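PDB 2CWA: single-strand binding protein from Thermus thermophilus, which binds single-stranded DNA and, probably, recruits partner proteins to it during DNA replication, recombination and repair. Local coordinates for residues R7-G12 with F77-L82; A13-P18 with T33-D38; N136-P141 with G156-E161; H171-Q176 with T216-L221. All coordinates share one frame; numbering follows the deposited sequence.

Interaction 1. Residues R7-G12 with F77-L82; sequences RVFLIG and FVEGRL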
loop_
_atom_site.group_PDB
_atom_site.type_symbol
_atom_site.label_atom_id
_atom_site.label_comp_id
_atom_site.label_asym_id
_atom_site.label_seq_id
_atom_site.Cartn_x
_atom_site.Cartn_y
_atom_site.Cartn_z
ATOM N N ARG A 7 -1.522 -7.560 6.433
ATOM C CA ARG A 7 -2.787 -7.652 5.716
ATOM C C ARG A 7 -3.172 -6.326 5.064
ATOM O O ARG A 7 -3.182 -5.284 5.719
ATOM C CB ARG A 7 -3.899 -8.117 6.669
ATOM C CG ARG A 7 -3.613 -9.487 7.315
ATOM C CD ARG A 7 -4.779 -9.987 8.171
ATOM N NE ARG A 7 -4.511 -11.312 8.736
ATOM C CZ ARG A 7 -4.455 -12.434 8.022
ATOM N NH1 ARG A 7 -4.652 -12.405 6.707
ATOM N NH2 ARG A 7 -4.209 -13.590 8.623
ATOM N N VAL A 8 -3.487 -6.387 3.773
ATOM C CA VAL A 8 -3.856 -5.209 2.993
ATOM C C VAL A 8 -5.302 -5.263 2.530
ATOM O O VAL A 8 -5.757 -6.286 2.010
ATOM C CB VAL A 8 -2.958 -5.071 1.736
ATOM C CG1 VAL A 8 -3.488 -3.948 0.831
ATOM C CG2 VAL A 8 -1.519 -4.803 2.153
ATOM N N PHE A 9 -6.024 -4.158 2.724
ATOM C CA PHE A 9 -7.418 -4.070 2.311
ATOM C C PHE A 9 -7.593 -2.817 1.457
ATOM O O PHE A 9 -7.412 -1.694 1.939
ATOM C CB PHE A 9 -8.339 -3.984 3.529
ATOM C CG PHE A 9 -8.273 -5.188 4.425
ATOM C CD1 PHE A 9 -8.920 -6.373 4.073
ATOM C CD2 PHE A 9 -7.558 -5.146 5.612
ATOM C CE1 PHE A 9 -8.849 -7.503 4.909
ATOM C CE2 PHE A 9 -7.481 -6.265 6.452
ATOM C CZ PHE A 9 -8.128 -7.442 6.096
ATOM N N LEU A 10 -7.952 -3.016 0.198
ATOM C CA LEU A 10 -8.131 -1.904 -0.723
ATOM C C LEU A 10 -9.423 -1.986 -1.500
ATOM O O LEU A 10 -9.856 -3.065 -1.921
ATOM C CB LEU A 10 -6.973 -1.858 -1.734
ATOM C CG LEU A 10 -5.568 -1.558 -1.221
ATOM C CD1 LEU A 10 -4.542 -1.981 -2.277
ATOM C CD2 LEU A 10 -5.448 -0.061 -0.907
ATOM N N ILE A 11 -10.046 -0.825 -1.672
ATOM C CA ILE A 11 -11.248 -0.703 -2.473
ATOM C C ILE A 11 -11.040 0.559 -3.306
ATOM O O ILE A 11 -10.827 1.651 -2.761
ATOM C CB ILE A 11 -12.536 -0.531 -1.641
ATOM C CG1 ILE A 11 -12.823 -1.795 -0.817
ATOM C CG2 ILE A 11 -13.705 -0.279 -2.589
ATOM C CD1 ILE A 11 -14.126 -1.716 -0.012
ATOM N N GLY A 12 -11.078 0.397 -4.622
ATOM C CA GLY A 12 -10.887 1.522 -5.521
ATOM C C GLY A 12 -11.379 1.174 -6.907
ATOM O O GLY A 12 -11.925 0.093 -7.127
ATOM N N PHE A 77 -12.631 -4.816 -4.698
ATOM C CA PHE A 77 -12.145 -4.965 -3.337
ATOM C C PHE A 77 -11.012 -5.981 -3.403
ATOM O O PHE A 77 -11.206 -7.102 -3.868
ATOM C CB PHE A 77 -13.241 -5.500 -2.407
ATOM C CG PHE A 77 -12.709 -6.096 -1.128
ATOM C CD1 PHE A 77 -11.873 -5.362 -0.296
ATOM C CD2 PHE A 77 -13.033 -7.408 -0.766
ATOM C CE1 PHE A 77 -11.358 -5.918 0.882
ATOM C CE2 PHE A 77 -12.525 -7.975 0.406
ATOM C CZ PHE A 77 -11.687 -7.231 1.232
ATOM N N VAL A 78 -9.838 -5.584 -2.934
ATOM C CA VAL A 78 -8.687 -6.461 -2.939
ATOM C C VAL A 78 -8.207 -6.753 -1.531
ATOM O O VAL A 78 -8.098 -5.845 -0.700
ATOM C CB VAL A 78 -7.521 -5.840 -3.740
ATOM C CG1 VAL A 78 -6.214 -6.520 -3.389
ATOM C CG2 VAL A 78 -7.791 -5.982 -5.225
ATOM N N GLU A 79 -7.950 -8.033 -1.267
ATOM C CA GLU A 79 -7.419 -8.460 0.018
ATOM C C GLU A 79 -6.052 -9.039 -0.311
ATOM O O GLU A 79 -5.937 -9.979 -1.110
ATOM C CB GLU A 79 -8.295 -9.539 0.675
ATOM C CG GLU A 79 -7.657 -10.056 1.975
ATOM C CD GLU A 79 -8.521 -11.049 2.745
ATOM O OE1 GLU A 79 -9.521 -11.538 2.188
ATOM O OE2 GLU A 79 -8.189 -11.343 3.910
ATOM N N GLY A 80 -5.011 -8.489 0.297
ATOM C CA GLY A 80 -3.687 -8.984 -0.008
ATOM C C GLY A 80 -2.670 -8.772 1.084
ATOM O O GLY A 80 -2.989 -8.766 2.275
ATOM N N ARG A 81 -1.432 -8.580 0.661
ATOM C CA ARG A 81 -0.334 -8.401 1.586
ATOM C C ARG A 81 0.837 -7.771 0.860
ATOM O O ARG A 81 0.883 -7.763 -0.372
ATOM C CB ARG A 81 0.075 -9.761 2.143
ATOM C CG ARG A 81 0.273 -10.795 1.057
ATOM C CD ARG A 81 0.179 -12.222 1.598
ATOM N NE ARG A 81 0.085 -13.173 0.498
ATOM C CZ ARG A 81 1.051 -13.379 -0.394
ATOM N NH1 ARG A 81 0.873 -14.261 -1.370
ATOM N NH2 ARG A 81 2.198 -12.714 -0.305
ATOM N N LEU A 82 1.778 -7.245 1.631
ATOM C CA LEU A 82 2.962 -6.618 1.072
ATOM C C LEU A 82 4.047 -7.672 0.907
ATOM O O LEU A 82 4.191 -8.562 1.744
ATOM C CB LEU A 82 3.440 -5.505 1.997
ATOM C CG LEU A 82 2.378 -4.433 2.283
ATOM C CD1 LEU A 82 2.959 -3.391 3.216
ATOM C CD2 LEU A 82 1.931 -3.785 0.986
HETATM O O HOH W 1 -6.154 -10.426 5.138
#
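F9 sets the rim of its ring against that of F77: F9 CD1 lies 4.0 Å from F77 CE1, each atom near the plane of the other ring, so the aromatics meet edge on edge and are not stacked. They ride on the antiparallel pairing of the first and fourth strands of an OB-fold barrel, whose segment axes run at 144°. F77 CG is anti to the backbone N (chi1 161°), which turns the CD1-CE1 edge of the ring to its neighbours, with F77 CD1 3.7 Å from I11 CG1. Farther along the same edge of F9, the extended E79 chain runs alongside, its CG 4.1 Å from F9 CE1. An alanine in place of F9 would probably leave F77 CE1 and E79 CG without the ring they rest against. On the opposite face V8, L10 and V78 are buried, and L82 reaches in from beyond the pairs; V8 CG2 meets L82 CD2 at 3.8 Å, the two chains crossing at about a right angle, and both residues also pack on L200 of the second OB domain. Reciprocal backbone bonds join V8 with G80 and L10 with V78. One water accepts from R7 NH1 (2.9 Å) and donates to E79 OE2 (2.5 Å), bridging opposite charges that do not touch directly.

Interaction 2. Residues A13-P18 with T33-D38; sequences ALATRP and TLAGQD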
loop_
_atom_site.group_PDB
_atom_site.type_symbol
_atom_site.label_atom_id
_atom_site.label_comp_id
_atom_site.label_asym_id
_atom_site.label_seq_id
_atom_site.Cartn_x
_atom_site.Cartn_y
_atom_site.Cartn_z
ATOM N N ALA A 13 -11.194 2.093 -7.846
ATOM C CA ALA A 13 -11.618 1.873 -9.218
ATOM C C ALA A 13 -10.401 1.489 -10.047
ATOM O O ALA A 13 -9.295 1.917 -9.755
ATOM C CB ALA A 13 -12.253 3.149 -9.780
ATOM N N LEU A 14 -10.597 0.666 -11.070
ATOM C CA LEU A 14 -9.475 0.289 -11.918
ATOM C C LEU A 14 -9.150 1.502 -12.783
ATOM O O LEU A 14 -9.983 1.934 -13.581
ATOM C CB LEU A 14 -9.843 -0.896 -12.805
ATOM C CG LEU A 14 -10.130 -2.195 -12.048
ATOM C CD1 LEU A 14 -10.375 -3.310 -13.045
ATOM C CD2 LEU A 14 -8.958 -2.525 -11.139
ATOM N N ALA A 15 -7.954 2.050 -12.602
ATOM C CA ALA A 15 -7.520 3.231 -13.348
ATOM C C ALA A 15 -7.453 2.982 -14.851
ATOM O O ALA A 15 -7.708 3.886 -15.656
ATOM C CB ALA A 15 -6.167 3.692 -12.834
ATOM N N THR A 16 -7.105 1.752 -15.218
ATOM C CA THR A 16 -7.001 1.347 -16.617
ATOM C C THR A 16 -7.379 -0.123 -16.732
ATOM O O THR A 16 -7.464 -0.831 -15.726
ATOM C CB THR A 16 -5.563 1.484 -17.140
ATOM O OG1 THR A 16 -4.690 0.677 -16.339
ATOM C CG2 THR A 16 -5.104 2.930 -17.089
ATOM N N ARG A 17 -7.611 -0.578 -17.957
ATOM C CA ARG A 17 -7.944 -1.976 -18.177
ATOM C C ARG A 17 -6.710 -2.764 -17.724
ATOM O O ARG A 17 -5.582 -2.419 -18.075
ATOM C CB ARG A 17 -8.239 -2.225 -19.660
ATOM C CG ARG A 17 -8.907 -3.562 -19.942
ATOM C CD ARG A 17 -9.388 -3.650 -21.385
ATOM N NE ARG A 17 -10.070 -4.914 -21.650
ATOM C CZ ARG A 17 -11.190 -5.300 -21.047
ATOM N NH1 ARG A 17 -11.760 -4.516 -20.142
ATOM N NH2 ARG A 17 -11.736 -6.475 -21.338
ATOM N N PRO A 18 -6.910 -3.826 -16.929
ATOM C CA PRO A 18 -5.815 -4.660 -16.417
ATOM C C PRO A 18 -4.973 -5.379 -17.471
ATOM O O PRO A 18 -5.461 -5.717 -18.550
ATOM C CB PRO A 18 -6.536 -5.626 -15.481
ATOM C CG PRO A 18 -7.854 -5.804 -16.154
ATOM C CD PRO A 18 -8.215 -4.383 -16.541
ATOM N N THR A 33 -4.244 -1.637 -11.543
ATOM C CA THR A 33 -3.916 -0.372 -10.913
ATOM C C THR A 33 -5.208 0.106 -10.276
ATOM O O THR A 33 -6.190 0.360 -10.972
ATOM C CB THR A 33 -3.432 0.678 -11.942
ATOM O OG1 THR A 33 -2.257 0.194 -12.603
ATOM C CG2 THR A 33 -3.093 1.991 -11.246
ATOM N N LEU A 34 -5.216 0.179 -8.948
ATOM C CA LEU A 34 -6.396 0.635 -8.220
ATOM C C LEU A 34 -6.186 2.085 -7.857
ATOM O O LEU A 34 -5.103 2.474 -7.424
ATOM C CB LEU A 34 -6.618 -0.183 -6.939
ATOM C CG LEU A 34 -7.392 -1.497 -7.097
ATOM C CD1 LEU A 34 -6.599 -2.448 -7.987
ATOM C CD2 LEU A 34 -7.638 -2.120 -5.717
ATOM N N ALA A 35 -7.228 2.880 -8.036
ATOM C CA ALA A 35 -7.149 4.298 -7.741
ATOM C C ALA A 35 -8.294 4.717 -6.832
ATOM O O ALA A 35 -9.442 4.310 -7.026
ATOM C CB ALA A 35 -7.189 5.102 -9.042
ATOM N N GLY A 36 -7.965 5.542 -5.846
ATOM C CA GLY A 36 -8.970 6.020 -4.922
ATOM C C GLY A 36 -8.524 7.305 -4.262
ATOM O O GLY A 36 -7.375 7.732 -4.394
ATOM N N GLN A 37 -9.445 7.940 -3.557
ATOM C CA GLN A 37 -9.116 9.172 -2.866
ATOM C C GLN A 37 -10.013 9.292 -1.656
ATOM O O GLN A 37 -11.043 8.620 -1.561
ATOM C CB GLN A 37 -9.312 10.381 -3.785
ATOM C CG GLN A 37 -10.743 10.610 -4.223
ATOM C CD GLN A 37 -10.885 11.864 -5.069
ATOM O OE1 GLN A 37 -10.244 11.998 -6.111
ATOM N NE2 GLN A 37 -11.728 12.788 -4.621
ATOM N N ASP A 38 -9.616 10.144 -0.722
ATOM C CA ASP A 38 -10.408 10.335 0.478
ATOM C C ASP A 38 -10.047 11.675 1.091
ATOM O O ASP A 38 -9.089 12.327 0.668
ATOM C CB ASP A 38 -10.122 9.213 1.481
ATOM C CG ASP A 38 -11.275 8.982 2.446
ATOM O OD1 ASP A 38 -12.302 9.685 2.334
ATOM O OD2 ASP A 38 -11.157 8.090 3.313
HETATM O O HOH W 2 -5.583 -1.867 -14.088
#
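A13 and A35 form an antiparallel hydrogen-bonded pair, A13 N giving to A35 O and A35 N returning to A13 O, both at 2.9 Å. The next pair, L14 with L34, is non-hydrogen-bonded, and here the CA atoms come to 4.8 Å. One further bond follows, from A15 N to T33 O at 2.9 Å. Two CA-H...O contacts, L34 CA to A13 O and L14 CA to T33 O, fill the intervals between these bonds. Beyond A15 direct backbone pairing gives way to a bridge: a water donates to T16 O (2.7 Å) and accepts from T33 N, linking the chains where they have moved apart. These strands, 5-22 and 28-39, are the first hairpin of the N-terminal OB fold, and the side chains divide between its two faces. On one face L14 and L34 run alongside each other in the same direction, L14 CD2 reaching L34 CD1 at 3.9 Å. L14 CG is anti to its carbonyl carbon (chi1 -65°), and the delta carbon CD2 ends close to T33 O as well as to L34. This leucine pair belongs to the barrel interior, since both residues also touch V76 of strand 75-85. Away from the leucines small groups meet, A15 CB lying 4.2 Å from A35 CB. T33 CG2, anti to the backbone N, is directed to A15 CB at 3.9 Å. A35 itself packs further on Y53 of strand 49-59.

Interaction 3. Residues N136-P141 with G156-E161; sequences NLTRDP and GLAVNE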
loop_
_atom_site.group_PDB
_atom_site.type_symbol
_atom_site.label_atom_id
_atom_site.label_comp_id
_atom_site.label_asym_id
_atom_site.label_seq_id
_atom_site.Cartn_x
_atom_site.Cartn_y
_atom_site.Cartn_z
ATOM N N ASN A 136 9.195 -5.747 14.020
ATOM C CA ASN A 136 10.128 -5.078 14.915
ATOM C C ASN A 136 10.896 -3.996 14.159
ATOM O O ASN A 136 11.122 -4.114 12.958
ATOM C CB ASN A 136 11.116 -6.089 15.501
ATOM C CG ASN A 136 10.444 -7.101 16.412
ATOM O OD1 ASN A 136 10.448 -6.955 17.634
ATOM N ND2 ASN A 136 9.848 -8.123 15.817
ATOM N N LEU A 137 11.293 -2.946 14.870
ATOM C CA LEU A 137 12.043 -1.852 14.263
ATOM C C LEU A 137 13.456 -2.296 13.917
ATOM O O LEU A 137 14.140 -2.938 14.721
ATOM C CB LEU A 137 12.109 -0.650 15.212
ATOM C CG LEU A 137 10.791 0.065 15.523
ATOM C CD1 LEU A 137 11.065 1.266 16.436
ATOM C CD2 LEU A 137 10.139 0.524 14.223
ATOM N N THR A 138 13.885 -1.945 12.710
ATOM C CA THR A 138 15.213 -2.291 12.229
ATOM C C THR A 138 16.230 -1.234 12.632
ATOM O O THR A 138 17.438 -1.437 12.474
ATOM C CB THR A 138 15.224 -2.409 10.704
ATOM O OG1 THR A 138 14.768 -1.177 10.130
ATOM C CG2 THR A 138 14.307 -3.540 10.252
ATOM N N ARG A 139 15.739 -0.109 13.149
ATOM C CA ARG A 139 16.602 0.993 13.574
ATOM C C ARG A 139 15.813 1.959 14.462
ATOM O O ARG A 139 14.591 1.851 14.565
ATOM C CB ARG A 139 17.143 1.736 12.343
ATOM C CG ARG A 139 16.061 2.351 11.454
ATOM C CD ARG A 139 16.656 3.078 10.239
ATOM N NE ARG A 139 15.655 3.893 9.546
ATOM C CZ ARG A 139 14.886 3.472 8.542
ATOM N NH1 ARG A 139 14.993 2.231 8.084
ATOM N NH2 ARG A 139 13.998 4.296 8.000
ATOM N N ASP A 140 16.505 2.890 15.115
ATOM C CA ASP A 140 15.819 3.862 15.961
ATOM C C ASP A 140 15.004 4.792 15.076
ATOM O O ASP A 140 15.350 5.012 13.914
ATOM C CB ASP A 140 16.811 4.695 16.769
ATOM C CG ASP A 140 17.584 3.870 17.770
ATOM O OD1 ASP A 140 16.993 2.932 18.348
ATOM O OD2 ASP A 140 18.775 4.170 17.987
ATOM N N PRO A 141 13.905 5.344 15.610
ATOM C CA PRO A 141 13.062 6.256 14.831
ATOM C C PRO A 141 13.861 7.491 14.418
ATOM O O PRO A 141 14.810 7.879 15.095
ATOM C CB PRO A 141 11.943 6.620 15.809
ATOM C CG PRO A 141 11.897 5.451 16.745
ATOM C CD PRO A 141 13.356 5.151 16.960
ATOM N N GLY A 156 11.673 2.120 10.349
ATOM C CA GLY A 156 11.994 1.001 9.474
ATOM C C GLY A 156 11.438 -0.239 10.165
ATOM O O GLY A 156 11.829 -0.535 11.295
ATOM N N LEU A 157 10.538 -0.957 9.497
ATOM C CA LEU A 157 9.899 -2.137 10.080
ATOM C C LEU A 157 10.211 -3.451 9.374
ATOM O O LEU A 157 10.154 -3.536 8.147
ATOM C CB LEU A 157 8.377 -1.950 10.086
ATOM C CG LEU A 157 7.563 -3.051 10.777
ATOM C CD1 LEU A 157 7.770 -2.957 12.284
ATOM C CD2 LEU A 157 6.090 -2.909 10.431
ATOM N N ALA A 158 10.519 -4.479 10.160
ATOM C CA ALA A 158 10.805 -5.804 9.619
ATOM C C ALA A 158 9.666 -6.728 10.025
ATOM O O ALA A 158 9.437 -6.958 11.218
ATOM C CB ALA A 158 12.131 -6.330 10.167
ATOM N N VAL A 159 8.948 -7.242 9.031
ATOM C CA VAL A 159 7.826 -8.138 9.273
ATOM C C VAL A 159 8.164 -9.554 8.839
ATOM O O VAL A 159 8.446 -9.794 7.668
ATOM C CB VAL A 159 6.567 -7.703 8.497
ATOM C CG1 VAL A 159 5.450 -8.722 8.723
ATOM C CG2 VAL A 159 6.120 -6.312 8.949
ATOM N N ASN A 160 8.127 -10.491 9.780
ATOM C CA ASN A 160 8.426 -11.883 9.459
ATOM C C ASN A 160 7.154 -12.628 9.079
ATOM O O ASN A 160 6.071 -12.307 9.565
ATOM C CB ASN A 160 9.080 -12.574 10.655
ATOM C CG ASN A 160 10.391 -11.926 11.055
ATOM O OD1 ASN A 160 11.301 -11.774 10.233
ATOM N ND2 ASN A 160 10.499 -11.545 12.327
ATOM N N GLU A 161 7.285 -13.611 8.192
ATOM C CA GLU A 161 6.140 -14.416 7.782
ATOM C C GLU A 161 6.567 -15.870 7.637
ATOM O O GLU A 161 7.609 -16.169 7.052
ATOM C CB GLU A 161 5.551 -13.922 6.457
ATOM C CG GLU A 161 6.342 -14.305 5.221
ATOM C CD GLU A 161 5.461 -14.414 3.989
ATOM O OE1 GLU A 161 4.521 -15.236 4.005
ATOM O OE2 GLU A 161 5.701 -13.683 3.009
HETATM O O HOH W 3 13.136 -2.028 7.640
HETATM O O HOH W 4 12.965 2.962 12.901
#
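G156 takes contacts from both T138 and R139. Its carbonyl oxygen accepts T138 N at 2.9 Å, the donor standing 37° out of the carbonyl plane, and T138 OG1 lies at 3.2 Å from the same oxygen in a weak, unsettled bond. T138 CG2 turns instead to A158, meeting its CB at 3.5 Å. Over the CA of G156 lies one face of the R139 guanidinium, with R139 NH1 3.5 Å away; with no side chain on G156 the flat group can come so near, whereas a CB there would run into R139 NH1 and T138 OG1. The chain pairing is that of the first hairpin of the second OB fold, strands 128-145 and 151-161: N136 and A158 exchange two backbone bonds, and L137 with L157 forms the non-hydrogen-bonded pair after them. L157 CD1 rests 3.6 Å from N136 N. Past T138 a water accepts from G156 N and donates to R139 O (2.6 Å), carrying the pairing one step further. What positions the guanidinium lies farther out: R139 extends from CG to NE, and its NH2 forms a salt bridge with E174 of strand 169-178. An alanine in place of R139 would probably uncover G156 and leave the E174 carboxylate without this mate.

Interaction 4. Residues H171-Q176 with T216-L221; sequences HFVEVQ and TRVEAL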
loop_
_atom_site.group_PDB
_atom_site.type_symbol
_atom_site.label_atom_id
_atom_site.label_comp_id
_atom_site.label_asym_id
_atom_site.label_seq_id
_atom_site.Cartn_x
_atom_site.Cartn_y
_atom_site.Cartn_z
ATOM N N HIS A 171 9.897 -9.121 5.412
ATOM C CA HIS A 171 9.475 -8.036 4.539
ATOM C C HIS A 171 9.804 -6.727 5.251
ATOM O O HIS A 171 9.378 -6.504 6.386
ATOM C CB HIS A 171 7.976 -8.126 4.277
ATOM C CG HIS A 171 7.554 -9.413 3.645
ATOM N ND1 HIS A 171 7.926 -9.771 2.366
ATOM C CD2 HIS A 171 6.808 -10.437 4.122
ATOM C CE1 HIS A 171 7.425 -10.962 2.083
ATOM N NE2 HIS A 171 6.743 -11.387 3.132
ATOM N N PHE A 172 10.578 -5.871 4.593
ATOM C CA PHE A 172 10.960 -4.591 5.177
ATOM C C PHE A 172 10.014 -3.512 4.675
ATOM O O PHE A 172 9.741 -3.420 3.478
ATOM C CB PHE A 172 12.404 -4.268 4.808
ATOM C CG PHE A 172 13.399 -5.236 5.382
ATOM C CD1 PHE A 172 13.771 -5.159 6.718
ATOM C CD2 PHE A 172 13.943 -6.245 4.594
ATOM C CE1 PHE A 172 14.673 -6.074 7.266
ATOM C CE2 PHE A 172 14.843 -7.166 5.130
ATOM C CZ PHE A 172 15.208 -7.080 6.469
ATOM N N VAL A 173 9.512 -2.699 5.601
ATOM C CA VAL A 173 8.564 -1.645 5.262
ATOM C C VAL A 173 8.927 -0.319 5.930
ATOM O O VAL A 173 9.283 -0.279 7.116
ATOM C CB VAL A 173 7.128 -2.035 5.713
ATOM C CG1 VAL A 173 6.114 -1.008 5.217
ATOM C CG2 VAL A 173 6.776 -3.412 5.197
ATOM N N GLU A 174 8.860 0.757 5.152
ATOM C CA GLU A 174 9.134 2.097 5.666
ATOM C C GLU A 174 7.810 2.639 6.195
ATOM O O GLU A 174 6.806 2.638 5.486
ATOM C CB GLU A 174 9.661 3.007 4.550
ATOM C CG GLU A 174 11.088 2.682 4.097
ATOM C CD GLU A 174 12.118 2.902 5.196
ATOM O OE1 GLU A 174 12.176 4.012 5.759
ATOM O OE2 GLU A 174 12.881 1.965 5.499
ATOM N N VAL A 175 7.803 3.091 7.444
ATOM C CA VAL A 175 6.577 3.611 8.038
ATOM C C VAL A 175 6.768 5.059 8.476
ATOM O O VAL A 175 7.713 5.378 9.189
ATOM C CB VAL A 175 6.152 2.765 9.256
ATOM C CG1 VAL A 175 4.810 3.245 9.782
ATOM C CG2 VAL A 175 6.076 1.292 8.856
ATOM N N GLN A 176 5.850 5.918 8.045
ATOM C CA GLN A 176 5.902 7.345 8.364
ATOM C C GLN A 176 4.718 7.738 9.241
ATOM O O GLN A 176 3.594 7.294 9.015
ATOM C CB GLN A 176 5.887 8.161 7.067
ATOM C CG GLN A 176 5.743 9.672 7.251
ATOM C CD GLN A 176 5.705 10.411 5.917
ATOM O OE1 GLN A 176 5.557 9.795 4.860
ATOM N NE2 GLN A 176 5.828 11.734 5.963
ATOM N N THR A 216 6.887 2.152 -2.578
ATOM C CA THR A 216 5.691 2.053 -1.752
ATOM C C THR A 216 6.052 2.040 -0.282
ATOM O O THR A 216 7.025 1.405 0.131
ATOM C CB THR A 216 4.885 0.782 -2.093
ATOM O OG1 THR A 216 4.447 0.854 -3.455
ATOM C CG2 THR A 216 3.664 0.651 -1.172
ATOM N N ARG A 217 5.259 2.752 0.509
ATOM C CA ARG A 217 5.481 2.844 1.943
ATOM C C ARG A 217 4.127 2.878 2.635
ATOM O O ARG A 217 3.085 2.757 1.988
ATOM C CB ARG A 217 6.253 4.126 2.291
ATOM C CG ARG A 217 7.629 4.248 1.645
ATOM C CD ARG A 217 8.295 5.582 2.010
ATOM N NE ARG A 217 7.542 6.717 1.471
ATOM C CZ ARG A 217 6.708 7.481 2.170
ATOM N NH1 ARG A 217 6.501 7.250 3.463
ATOM N NH2 ARG A 217 6.077 8.485 1.570
ATOM N N VAL A 218 4.152 3.058 3.948
ATOM C CA VAL A 218 2.928 3.112 4.739
ATOM C C VAL A 218 2.894 4.345 5.630
ATOM O O VAL A 218 3.892 4.699 6.251
ATOM C CB VAL A 218 2.790 1.872 5.663
ATOM C CG1 VAL A 218 1.507 1.995 6.510
ATOM C CG2 VAL A 218 2.764 0.594 4.831
ATOM N N GLU A 219 1.740 5.000 5.669
ATOM C CA GLU A 219 1.547 6.164 6.524
ATOM C C GLU A 219 0.654 5.645 7.649
ATOM O O GLU A 219 -0.459 5.199 7.405
ATOM C CB GLU A 219 0.841 7.293 5.770
ATOM C CG GLU A 219 0.429 8.458 6.658
ATOM C CD GLU A 219 -0.127 9.622 5.863
ATOM O OE1 GLU A 219 0.654 10.258 5.125
ATOM O OE2 GLU A 219 -1.342 9.891 5.967
ATOM N N ALA A 220 1.174 5.694 8.866
ATOM C CA ALA A 220 0.475 5.207 10.044
ATOM C C ALA A 220 -0.739 6.036 10.452
ATOM O O ALA A 220 -0.751 7.262 10.325
ATOM C CB ALA A 220 1.456 5.116 11.211
ATOM N N LEU A 221 -1.763 5.338 10.929
ATOM C CA LEU A 221 -2.994 5.953 11.409
ATOM C C LEU A 221 -3.081 5.622 12.898
ATOM O O LEU A 221 -3.621 6.394 13.693
ATOM C CB LEU A 221 -4.203 5.376 10.675
ATOM C CG LEU A 221 -4.337 5.744 9.195
ATOM C CD1 LEU A 221 -5.440 4.911 8.551
ATOM C CD2 LEU A 221 -4.630 7.234 9.066
HETATM O O HOH W 5 8.561 0.546 2.218
HETATM O O HOH W 6 3.463 9.701 3.492
#
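Q176 and R217 carry the polar side of this contact, their chains slanting past each other with the amide and guanidinium planes 48° apart. R217 NH1 donates to Q176 OE1 at 3.1 Å, an imperfectly straight bond (145° at the hydrogen) whose acceptor lies by the guanidinium edge but tilted somewhat out of its plane. The stem of Q176 is extended, CG anti to the backbone N, while R217 bends at its third torsion (chi3 -64°); the bend brings the guanidinium back toward Q176. Along the way the R217 methylenes lie against E174, R217 CG reaching E174 CB at 3.8 Å. On the other face the contact is apolar: V173 CG1 meets V218 CG2 at 3.7 Å, and V175 CG1 touches A220 CB. Between the two faces runs the parallel pairing of the third and fifth strands that closes the OB barrel, with bonds V218 N to E174 O, Q176 N to V218 O and A220 N to Q176 O. A water donates to Q176 OE1 at 2.5 Å and to E219 OE1 at 3.3 Å. R217 NE is also bridged to D203, and E219 to R48 and R199. With R217 held at D203 too, the buried amide oxygen of Q176 has both an N-H and a water as donors, which probably fixes the turn of the Q176 amide.

From the N terminus, strand 5-22 enters interaction 1 first and then, further along, interaction 2. Interaction 2 closes a short hairpin with 33-38, and this lies wholly within the longer loop that interaction 1 closes by bringing 77-82 back to 7-12; the two meet where L34 packs on L10 and V78. The second OB domain follows in series. Interaction 3 closes its first hairpin, and interaction 4 then joins 171-176 to 216-221 across a longer span, without crossing. Strands 151-161 and 169-178 couple these two, L157 O bonding V173 N, and T138 packing on F172. Between domains, L82 of interaction 1 touches H171 of interaction 4, while strands 5-22 and 128-145 pair antiparallel.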